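Extracellular solute-binding protein family 1 (Kribbella flavida, PDB 5IXP) probably binds an extracellular solute, as the substrate-capturing component of an ABC transporter, with the two-lobed fold of periplasmic binding proteins. Local coordinates at residues 12-21 with 293-303; 107-116 with 268-277. All coordinates share one frame; numbering follows the deposited sequence.

Contact 1 (12-21 with 293-303); sequences FGYSDLYREY and WLTAPEQQIKV
Leu17 enters as a knob a hole formed by Leu294, at the end of helix 284-294, and by Gln299, Lys302 and Val303 of helix 297-307. Each branch has its own neighbour: CD1 lies 3.8 Å from Val303 CG2, whereas CD2 presses on Lys302 CD at 3.5 Å, closer than usual for two carbons. Beside this knob, Leu294 CD2 sits over the centre of the Tyr14 ring, a CH-pi contact, and Phe12 CB covers the other face. Val303 CG2 comes to the edge of the same ring. Farther along, Tyr21 CD1 lies over one face of the Trp293 indole, 3.5 Å from its CE3, with the ring planes turned 54° apart. Helices 15-24 and 297-307 run in roughly opposing directions, their short segments crossing at 143° with axes 10.7 Å apart, on the flank of the mixed sheet in this solute-binding-protein fold. Extended chains of Glu20 and Lys302 approach from opposing directions, and Lys302 NZ reaches Glu20 OE1 at 2.8 Å in a salt bridge on the syn side of the carboxylate but well out of its plane. The ammonium also donates to Gln299 OE1 in the carbonyl plane. With an alanine at Lys302, the Glu20 carboxylate would probably lose this cationic mate and a gap would open beside Leu17 CD2. Gln299 is held in turn by the bond from NE2 to Trp293 O (2.8 Å), which a bend at chi2 (63°) makes possible. A water joins Tyr14 OH to Leu294 O, while Asp16 has a salt bridge to Lys306 farther along the partner helix.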
loop_
_atom_site.group_PDB
_atom_site.type_symbol
_atom_site.label_atom_id
_atom_site.label_comp_id
_atom_site.label_asym_id
_atom_site.label_seq_id
_atom_site.Cartn_x
_atom_site.Cartn_y
_atom_site.Cartn_z
ATOM N N PHE A 12 3.375 14.819 3.236
ATOM C CA PHE A 12 4.530 14.323 2.501
ATOM C C PHE A 12 5.851 14.641 3.192
ATOM O O PHE A 12 6.875 14.050 2.833
ATOM C CB PHE A 12 4.523 14.885 1.074
ATOM C CG PHE A 12 3.682 14.072 0.122
ATOM C CD1 PHE A 12 2.350 13.849 0.390
ATOM C CD2 PHE A 12 4.229 13.521 -1.027
ATOM C CE1 PHE A 12 1.562 13.093 -0.469
ATOM C CE2 PHE A 12 3.455 12.760 -1.895
ATOM C CZ PHE A 12 2.111 12.539 -1.603
ATOM N N GLY A 13 5.856 15.537 4.175
ATOM C CA GLY A 13 7.089 15.848 4.877
ATOM C C GLY A 13 8.059 16.704 4.094
ATOM O O GLY A 13 9.255 16.712 4.406
ATOM N N TYR A 14 7.575 17.454 3.103
ATOM C CA TYR A 14 8.436 18.186 2.176
ATOM C C TYR A 14 8.747 19.620 2.609
ATOM O O TYR A 14 9.529 20.289 1.926
ATOM C CB TYR A 14 7.787 18.241 0.792
ATOM C CG TYR A 14 7.798 16.960 -0.009
ATOM C CD1 TYR A 14 7.075 16.874 -1.197
ATOM C CD2 TYR A 14 8.566 15.852 0.385
ATOM C CE1 TYR A 14 7.084 15.723 -1.970
ATOM C CE2 TYR A 14 8.574 14.681 -0.388
ATOM C CZ TYR A 14 7.830 14.634 -1.566
ATOM O OH TYR A 14 7.825 13.502 -2.353
ATOM N N SER A 15 8.155 20.120 3.695
ATOM C CA SER A 15 8.247 21.557 3.981
ATOM C C SER A 15 9.694 22.048 4.045
ATOM O O SER A 15 10.037 23.080 3.449
ATOM C CB SER A 15 7.519 21.889 5.284
ATOM O OG SER A 15 6.122 21.687 5.132
ATOM N N ASP A 16 10.560 21.333 4.769
ATOM C CA ASP A 16 11.957 21.765 4.826
ATOM C C ASP A 16 12.646 21.580 3.485
ATOM O O ASP A 16 13.551 22.349 3.140
ATOM C CB ASP A 16 12.738 20.991 5.893
ATOM C CG ASP A 16 12.176 21.176 7.285
ATOM O OD1 ASP A 16 11.629 22.265 7.562
ATOM O OD2 ASP A 16 12.287 20.228 8.100
ATOM N N LEU A 17 12.236 20.564 2.722
ATOM C CA LEU A 17 12.882 20.299 1.445
ATOM C C LEU A 17 12.648 21.442 0.468
ATOM O O LEU A 17 13.552 21.796 -0.295
ATOM C CB LEU A 17 12.382 18.983 0.854
ATOM C CG LEU A 17 12.581 17.756 1.741
ATOM C CD1 LEU A 17 12.273 16.489 0.970
ATOM C CD2 LEU A 17 13.993 17.726 2.285
ATOM N N TYR A 18 11.441 22.029 0.474
ATOM C CA TYR A 18 11.181 23.153 -0.421
ATOM C C TYR A 18 12.132 24.303 -0.128
ATOM O O TYR A 18 12.637 24.950 -1.053
ATOM C CB TYR A 18 9.739 23.642 -0.285
ATOM C CG TYR A 18 8.662 22.613 -0.555
ATOM C CD1 TYR A 18 8.803 21.665 -1.566
ATOM C CD2 TYR A 18 7.482 22.615 0.193
ATOM C CE1 TYR A 18 7.791 20.731 -1.825
ATOM C CE2 TYR A 18 6.464 21.687 -0.060
ATOM C CZ TYR A 18 6.628 20.752 -1.067
ATOM O OH TYR A 18 5.628 19.832 -1.315
ATOM N N ARG A 19 12.373 24.582 1.159
ATOM C CA ARG A 19 13.306 25.643 1.532
ATOM C C ARG A 19 14.710 25.330 1.038
ATOM O O ARG A 19 15.410 26.213 0.521
ATOM C CB ARG A 19 13.317 25.835 3.049
ATOM C CG ARG A 19 11.982 26.243 3.630
ATOM C CD ARG A 19 12.041 26.492 5.133
ATOM N NE ARG A 19 10.700 26.680 5.679
ATOM C CZ ARG A 19 10.049 25.777 6.403
ATOM N NH1 ARG A 19 10.622 24.616 6.705
ATOM N NH2 ARG A 19 8.824 26.042 6.838
ATOM N N GLU A 20 15.138 24.076 1.196
ATOM C CA GLU A 20 16.459 23.668 0.734
ATOM C C GLU A 20 16.593 23.845 -0.771
ATOM O O GLU A 20 17.600 24.368 -1.263
ATOM C CB GLU A 20 16.719 22.213 1.127
ATOM C CG GLU A 20 16.828 21.994 2.615
ATOM C CD GLU A 20 16.973 20.532 2.984
ATOM O OE1 GLU A 20 16.705 19.666 2.129
ATOM O OE2 GLU A 20 17.358 20.254 4.131
ATOM N N TYR A 21 15.582 23.412 -1.524
ATOM C CA TYR A 21 15.661 23.505 -2.978
ATOM C C TYR A 21 15.751 24.955 -3.439
ATOM O O TYR A 21 16.543 25.282 -4.333
ATOM C CB TYR A 21 14.450 22.822 -3.606
ATOM C CG TYR A 21 14.593 22.537 -5.077
ATOM C CD1 TYR A 21 15.262 21.395 -5.514
ATOM C CD2 TYR A 21 14.059 23.399 -6.033
ATOM C CE1 TYR A 21 15.397 21.114 -6.861
ATOM C CE2 TYR A 21 14.180 23.122 -7.388
ATOM C CZ TYR A 21 14.852 21.977 -7.790
ATOM O OH TYR A 21 14.980 21.685 -9.120
ATOM N N TRP A 293 14.399 15.497 -7.613
ATOM C CA TRP A 293 15.165 15.809 -6.412
ATOM C C TRP A 293 14.393 15.429 -5.149
ATOM O O TRP A 293 14.963 14.860 -4.206
ATOM C CB TRP A 293 15.538 17.291 -6.400
ATOM C CG TRP A 293 16.346 17.676 -5.197
ATOM C CD1 TRP A 293 17.697 17.545 -5.042
ATOM C CD2 TRP A 293 15.856 18.250 -3.982
ATOM N NE1 TRP A 293 18.080 18.004 -3.805
ATOM C CE2 TRP A 293 16.965 18.441 -3.133
ATOM C CE3 TRP A 293 14.585 18.624 -3.529
ATOM C CZ2 TRP A 293 16.844 18.982 -1.856
ATOM C CZ3 TRP A 293 14.468 19.177 -2.267
ATOM C CH2 TRP A 293 15.594 19.352 -1.443
ATOM N N LEU A 294 13.093 15.732 -5.112
ATOM C CA LEU A 294 12.292 15.394 -3.942
ATOM C C LEU A 294 12.258 13.891 -3.689
ATOM O O LEU A 294 12.035 13.466 -2.551
ATOM C CB LEU A 294 10.857 15.924 -4.107
ATOM C CG LEU A 294 10.665 17.445 -4.001
ATOM C CD1 LEU A 294 9.278 17.822 -4.524
ATOM C CD2 LEU A 294 10.853 17.952 -2.560
ATOM N N THR A 295 12.439 13.073 -4.727
ATOM C CA THR A 295 12.377 11.623 -4.573
ATOM C C THR A 295 13.754 10.965 -4.581
ATOM O O THR A 295 13.834 9.730 -4.580
ATOM C CB THR A 295 11.491 11.005 -5.662
ATOM O OG1 THR A 295 12.003 11.349 -6.962
ATOM C CG2 THR A 295 10.052 11.515 -5.518
ATOM N N ALA A 296 14.831 11.757 -4.571
ATOM C CA ALA A 296 16.181 11.217 -4.500
ATOM C C ALA A 296 16.449 10.600 -3.123
ATOM O O ALA A 296 15.812 10.967 -2.129
ATOM C CB ALA A 296 17.208 12.315 -4.798
ATOM N N PRO A 297 17.404 9.661 -3.040
ATOM C CA PRO A 297 17.665 8.991 -1.752
ATOM C C PRO A 297 17.930 9.933 -0.588
ATOM O O PRO A 297 17.393 9.697 0.501
ATOM C CB PRO A 297 18.899 8.121 -2.049
ATOM C CG PRO A 297 18.901 7.927 -3.521
ATOM C CD PRO A 297 18.184 9.079 -4.148
ATOM N N GLU A 298 18.738 10.986 -0.776
ATOM C CA GLU A 298 19.029 11.886 0.338
ATOM C C GLU A 298 17.753 12.539 0.858
ATOM O O GLU A 298 17.598 12.733 2.070
ATOM C CB GLU A 298 20.057 12.950 -0.071
ATOM C CG GLU A 298 21.471 12.401 -0.291
ATOM C CD GLU A 298 22.556 13.481 -0.300
ATOM O OE1 GLU A 298 22.242 14.670 -0.531
ATOM O OE2 GLU A 298 23.737 13.135 -0.074
ATOM N N GLN A 299 16.821 12.868 -0.039
ATOM C CA GLN A 299 15.576 13.490 0.388
ATOM C C GLN A 299 14.625 12.470 0.997
ATOM O O GLN A 299 13.924 12.778 1.966
ATOM C CB GLN A 299 14.923 14.227 -0.781
ATOM C CG GLN A 299 15.532 15.627 -0.995
ATOM C CD GLN A 299 16.998 15.576 -1.376
ATOM O OE1 GLN A 299 17.872 15.899 -0.568
ATOM N NE2 GLN A 299 17.277 15.183 -2.618
ATOM N N GLN A 300 14.599 11.247 0.468
ATOM C CA GLN A 300 13.741 10.241 1.086
ATOM C C GLN A 300 14.209 9.905 2.498
ATOM O O GLN A 300 13.383 9.614 3.375
ATOM C CB GLN A 300 13.668 8.995 0.205
ATOM C CG GLN A 300 13.087 9.287 -1.184
ATOM C CD GLN A 300 12.197 8.163 -1.686
ATOM O OE1 GLN A 300 11.929 7.211 -0.965
ATOM N NE2 GLN A 300 11.743 8.270 -2.921
ATOM N N ILE A 301 15.517 9.977 2.753
ATOM C CA ILE A 301 16.002 9.798 4.119
ATOM C C ILE A 301 15.529 10.939 5.015
ATOM O O ILE A 301 15.101 10.712 6.152
ATOM C CB ILE A 301 17.533 9.661 4.131
ATOM C CG1 ILE A 301 17.931 8.325 3.496
ATOM C CG2 ILE A 301 18.065 9.795 5.563
ATOM C CD1 ILE A 301 19.384 8.227 3.140
ATOM N N LYS A 302 15.586 12.182 4.523
ATOM C CA LYS A 302 15.104 13.303 5.327
ATOM C C LYS A 302 13.628 13.142 5.674
ATOM O O LYS A 302 13.219 13.393 6.815
ATOM C CB LYS A 302 15.333 14.624 4.594
ATOM C CG LYS A 302 16.783 14.979 4.403
ATOM C CD LYS A 302 16.893 16.181 3.476
ATOM C CE LYS A 302 18.301 16.391 2.974
ATOM N NZ LYS A 302 18.318 17.355 1.841
ATOM N N VAL A 303 12.815 12.720 4.699
ATOM C CA VAL A 303 11.390 12.510 4.937
ATOM C C VAL A 303 11.181 11.375 5.931
ATOM O O VAL A 303 10.331 11.464 6.827
ATOM C CB VAL A 303 10.669 12.239 3.598
ATOM C CG1 VAL A 303 9.236 11.763 3.829
ATOM C CG2 VAL A 303 10.706 13.496 2.687
HETATM O O HOH W 1 9.859 11.778 -1.949
#

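Contact 2 (107-116 with 268-277)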
loop_
_atom_site.group_PDB
_atom_site.type_symbol
_atom_site.label_atom_id
_atom_site.label_comp_id
_atom_site.label_asym_id
_atom_site.label_seq_id
_atom_site.Cartn_x
_atom_site.Cartn_y
_atom_site.Cartn_z
ATOM N N ILE A 107 5.258 7.901 -15.866
ATOM C CA ILE A 107 4.526 9.121 -15.550
ATOM C C ILE A 107 4.694 9.556 -14.107
ATOM O O ILE A 107 4.196 10.629 -13.740
ATOM C CB ILE A 107 3.028 8.996 -15.891
ATOM C CG1 ILE A 107 2.336 7.950 -15.015
ATOM C CG2 ILE A 107 2.844 8.689 -17.387
ATOM C CD1 ILE A 107 0.798 8.045 -15.086
ATOM N N GLY A 108 5.391 8.786 -13.283
ATOM C CA GLY A 108 5.576 9.165 -11.891
ATOM C C GLY A 108 6.936 8.778 -11.348
ATOM O O GLY A 108 7.526 7.764 -11.735
ATOM N N TYR A 109 7.422 9.609 -10.426
ATOM C CA TYR A 109 8.596 9.322 -9.613
ATOM C C TYR A 109 8.147 8.895 -8.218
ATOM O O TYR A 109 7.415 9.632 -7.549
ATOM C CB TYR A 109 9.493 10.553 -9.510
ATOM C CG TYR A 109 10.307 10.865 -10.745
ATOM C CD1 TYR A 109 10.734 9.850 -11.600
ATOM C CD2 TYR A 109 10.691 12.172 -11.031
ATOM C CE1 TYR A 109 11.518 10.124 -12.715
ATOM C CE2 TYR A 109 11.469 12.465 -12.151
ATOM C CZ TYR A 109 11.874 11.438 -12.989
ATOM O OH TYR A 109 12.651 11.730 -14.098
ATOM N N GLY A 110 8.619 7.734 -7.769
ATOM C CA GLY A 110 8.089 7.147 -6.546
ATOM C C GLY A 110 8.561 7.849 -5.278
ATOM O O GLY A 110 9.742 8.180 -5.117
ATOM N N THR A 111 7.610 8.071 -4.359
ATOM C CA THR A 111 7.936 8.606 -3.045
ATOM C C THR A 111 8.069 7.443 -2.067
ATOM O O THR A 111 9.012 6.657 -2.193
ATOM C CB THR A 111 6.895 9.642 -2.588
ATOM O OG1 THR A 111 5.623 9.016 -2.375
ATOM C CG2 THR A 111 6.741 10.735 -3.655
ATOM N N ASP A 112 7.155 7.299 -1.103
ATOM C CA ASP A 112 7.321 6.250 -0.103
ATOM C C ASP A 112 6.619 4.953 -0.534
ATOM O O ASP A 112 5.991 4.873 -1.597
ATOM C CB ASP A 112 6.827 6.734 1.263
ATOM C CG ASP A 112 5.332 7.054 1.280
ATOM O OD1 ASP A 112 4.734 7.248 0.201
ATOM O OD2 ASP A 112 4.752 7.124 2.389
ATOM N N ILE A 113 6.751 3.909 0.296
ATOM C CA ILE A 113 6.094 2.621 0.072
ATOM C C ILE A 113 5.570 2.087 1.401
ATOM O O ILE A 113 5.903 2.586 2.476
ATOM C CB ILE A 113 7.032 1.573 -0.576
ATOM C CG1 ILE A 113 8.412 1.567 0.105
ATOM C CG2 ILE A 113 7.138 1.805 -2.085
ATOM C CD1 ILE A 113 9.272 0.330 -0.273
ATOM N N GLY A 114 4.758 1.032 1.313
ATOM C CA GLY A 114 4.268 0.345 2.486
ATOM C C GLY A 114 4.604 -1.132 2.453
ATOM O O GLY A 114 3.715 -1.989 2.362
ATOM N N PRO A 115 5.894 -1.471 2.513
ATOM C CA PRO A 115 6.266 -2.894 2.496
ATOM C C PRO A 115 5.701 -3.596 3.720
ATOM O O PRO A 115 5.699 -3.050 4.824
ATOM C CB PRO A 115 7.796 -2.861 2.512
ATOM C CG PRO A 115 8.115 -1.606 3.268
ATOM C CD PRO A 115 7.053 -0.604 2.806
ATOM N N GLU A 116 5.188 -4.807 3.514
ATOM C CA GLU A 116 4.349 -5.451 4.510
ATOM C C GLU A 116 5.056 -6.589 5.227
ATOM O O GLU A 116 5.757 -7.396 4.606
ATOM C CB GLU A 116 3.075 -5.987 3.872
ATOM C CG GLU A 116 2.167 -4.869 3.360
ATOM C CD GLU A 116 0.933 -5.412 2.716
ATOM O OE1 GLU A 116 1.024 -5.907 1.576
ATOM O OE2 GLU A 116 -0.127 -5.352 3.358
ATOM N N GLY A 268 4.784 -8.212 0.074
ATOM C CA GLY A 268 3.591 -7.444 -0.237
ATOM C C GLY A 268 3.825 -5.967 -0.007
ATOM O O GLY A 268 4.642 -5.570 0.830
ATOM N N ASN A 269 3.102 -5.148 -0.756
ATOM C CA ASN A 269 3.134 -3.708 -0.547
ATOM C C ASN A 269 1.720 -3.175 -0.423
ATOM O O ASN A 269 0.827 -3.579 -1.176
ATOM C CB ASN A 269 3.827 -2.967 -1.672
ATOM C CG ASN A 269 3.789 -1.463 -1.462
ATOM O OD1 ASN A 269 4.490 -0.927 -0.595
ATOM N ND2 ASN A 269 2.932 -0.780 -2.218
ATOM N N TRP A 270 1.529 -2.254 0.517
ATOM C CA TRP A 270 0.271 -1.532 0.670
ATOM C C TRP A 270 0.592 -0.045 0.765
ATOM O O TRP A 270 1.086 0.419 1.795
ATOM C CB TRP A 270 -0.488 -2.023 1.910
ATOM C CG TRP A 270 -1.769 -1.301 2.248
ATOM C CD1 TRP A 270 -2.352 -0.267 1.571
ATOM C CD2 TRP A 270 -2.623 -1.576 3.370
ATOM N NE1 TRP A 270 -3.516 0.119 2.207
ATOM C CE2 TRP A 270 -3.701 -0.669 3.312
ATOM C CE3 TRP A 270 -2.579 -2.505 4.414
ATOM C CZ2 TRP A 270 -4.722 -0.657 4.264
ATOM C CZ3 TRP A 270 -3.595 -2.490 5.366
ATOM C CH2 TRP A 270 -4.654 -1.576 5.277
ATOM N N GLY A 271 0.312 0.699 -0.304
ATOM C CA GLY A 271 0.359 2.153 -0.261
ATOM C C GLY A 271 1.626 2.731 -0.860
ATOM O O GLY A 271 2.427 2.054 -1.510
ATOM N N GLY A 272 1.807 4.025 -0.614
ATOM C CA GLY A 272 2.894 4.778 -1.205
ATOM C C GLY A 272 2.417 5.597 -2.395
ATOM O O GLY A 272 1.353 5.356 -2.973
ATOM N N SER A 273 3.214 6.593 -2.769
ATOM C CA SER A 273 2.742 7.575 -3.735
ATOM C C SER A 273 3.811 7.854 -4.787
ATOM O O SER A 273 4.877 7.231 -4.813
ATOM C CB SER A 273 2.319 8.875 -3.035
ATOM O OG SER A 273 1.238 8.640 -2.148
ATOM N N TYR A 274 3.480 8.796 -5.675
ATOM C CA TYR A 274 4.292 9.204 -6.813
ATOM C C TYR A 274 4.116 10.698 -7.021
ATOM O O TYR A 274 3.068 11.264 -6.699
ATOM C CB TYR A 274 3.884 8.486 -8.138
ATOM C CG TYR A 274 4.135 7.011 -8.102
ATOM C CD1 TYR A 274 3.209 6.150 -7.539
ATOM C CD2 TYR A 274 5.312 6.483 -8.601
ATOM C CE1 TYR A 274 3.444 4.799 -7.473
ATOM C CE2 TYR A 274 5.560 5.109 -8.549
ATOM C CZ TYR A 274 4.622 4.281 -7.991
ATOM O OH TYR A 274 4.851 2.928 -7.917
ATOM N N LEU A 275 5.150 11.332 -7.551
ATOM C CA LEU A 275 5.043 12.687 -8.074
ATOM C C LEU A 275 4.923 12.616 -9.591
ATOM O O LEU A 275 5.707 11.921 -10.249
ATOM C CB LEU A 275 6.247 13.537 -7.660
ATOM C CG LEU A 275 6.519 13.584 -6.144
ATOM C CD1 LEU A 275 7.681 14.539 -5.869
ATOM C CD2 LEU A 275 5.282 14.013 -5.372
ATOM N N THR A 276 3.929 13.315 -10.141
ATOM C CA THR A 276 3.684 13.334 -11.579
ATOM C C THR A 276 3.717 14.772 -12.077
ATOM O O THR A 276 3.570 15.720 -11.302
ATOM C CB THR A 276 2.328 12.708 -11.950
ATOM O OG1 THR A 276 1.253 13.570 -11.516
ATOM C CG2 THR A 276 2.180 11.318 -11.324
ATOM N N VAL A 277 3.900 14.929 -13.385
ATOM C CA VAL A 277 3.959 16.256 -13.999
ATOM C C VAL A 277 2.956 16.294 -15.145
ATOM O O VAL A 277 3.219 15.733 -16.217
ATOM C CB VAL A 277 5.377 16.594 -14.491
ATOM C CG1 VAL A 277 5.383 17.957 -15.233
ATOM C CG2 VAL A 277 6.386 16.584 -13.313
HETATM O O HOH W 2 4.311 12.750 -15.328
HETATM O O HOH W 3 2.079 7.974 0.299
HETATM O O HOH W 4 6.920 -7.884 2.151
#
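An antiparallel strand pairing, 107-116 against 268-277, runs through the interior of the chain within its mixed sheet. The regular part is defined by Tyr109 and Leu275, a hydrogen-bonded pair: Tyr109 N reaches Leu275 O at 2.9 Å and Leu275 N returns to Tyr109 O at 2.8 Å. Thr111 N continues to Ser273 O in a nearly straight bond (171°), although the donor stands above the carbonyl plane. Beyond it the pairing becomes irregular, and the Ser273 N to Asp112 O bond is weak. Here Gly272 CA packs 3.1 Å from Asp112 O, and a side chain on Gly272 would clash with that oxygen. Asn269 bridges the irregular region: with CG anti to its backbone N (chi1 177°), OD1 accepts from Gly114 N at 2.7 Å in a bent bond, while ND2 donates to Gly271 O on a lone pair. One amide therefore ties both strands. Backbone bonding resumes from Trp270 N to Gly114 O and from Glu116 N to Gly268 O. The extended Glu116 chain crosses Trp270 at a slant, the carboxylate turned 75° from the indole, with OE2 3.6 Å from Trp270 CB and near the ring plane at the indole edge. Thr111 CG2 packs on Leu275 CG at 3.8 Å, and the Tyr274 ring lies against Gly110 CA. Water joins Asp112 OD1 to Ser273 OG. Outside the pair, strand 58-62 borders 269-276, strands 232-238, 257-260 and 310-311 pair with 108-121, and Lys95 of helix 93-98 makes a cation-pi contact with Tyr274, while helix 284-294 packs against Tyr109 and Leu275.

From the N terminus the chain first passes 12-21, then runs through 107-116 and 268-277 before reaching 293-303. Contact 1 therefore closes the longer loop, with 271 residues between its segments, and contact 2 closes a shorter one of 151 residues wholly within it; the two do not cross. Their centres lie about 15 Å apart, and helix 284-294 follows strand 269-276 in the chain, carrying it from one contact to the other. The contacts also touch directly: Tyr14 OH approaches Thr111 CG2 at 3.2 Å, and Thr295 CB lies 3.4 Å from Gly110 O. Together they join an early helix and two later ones to the central sheet.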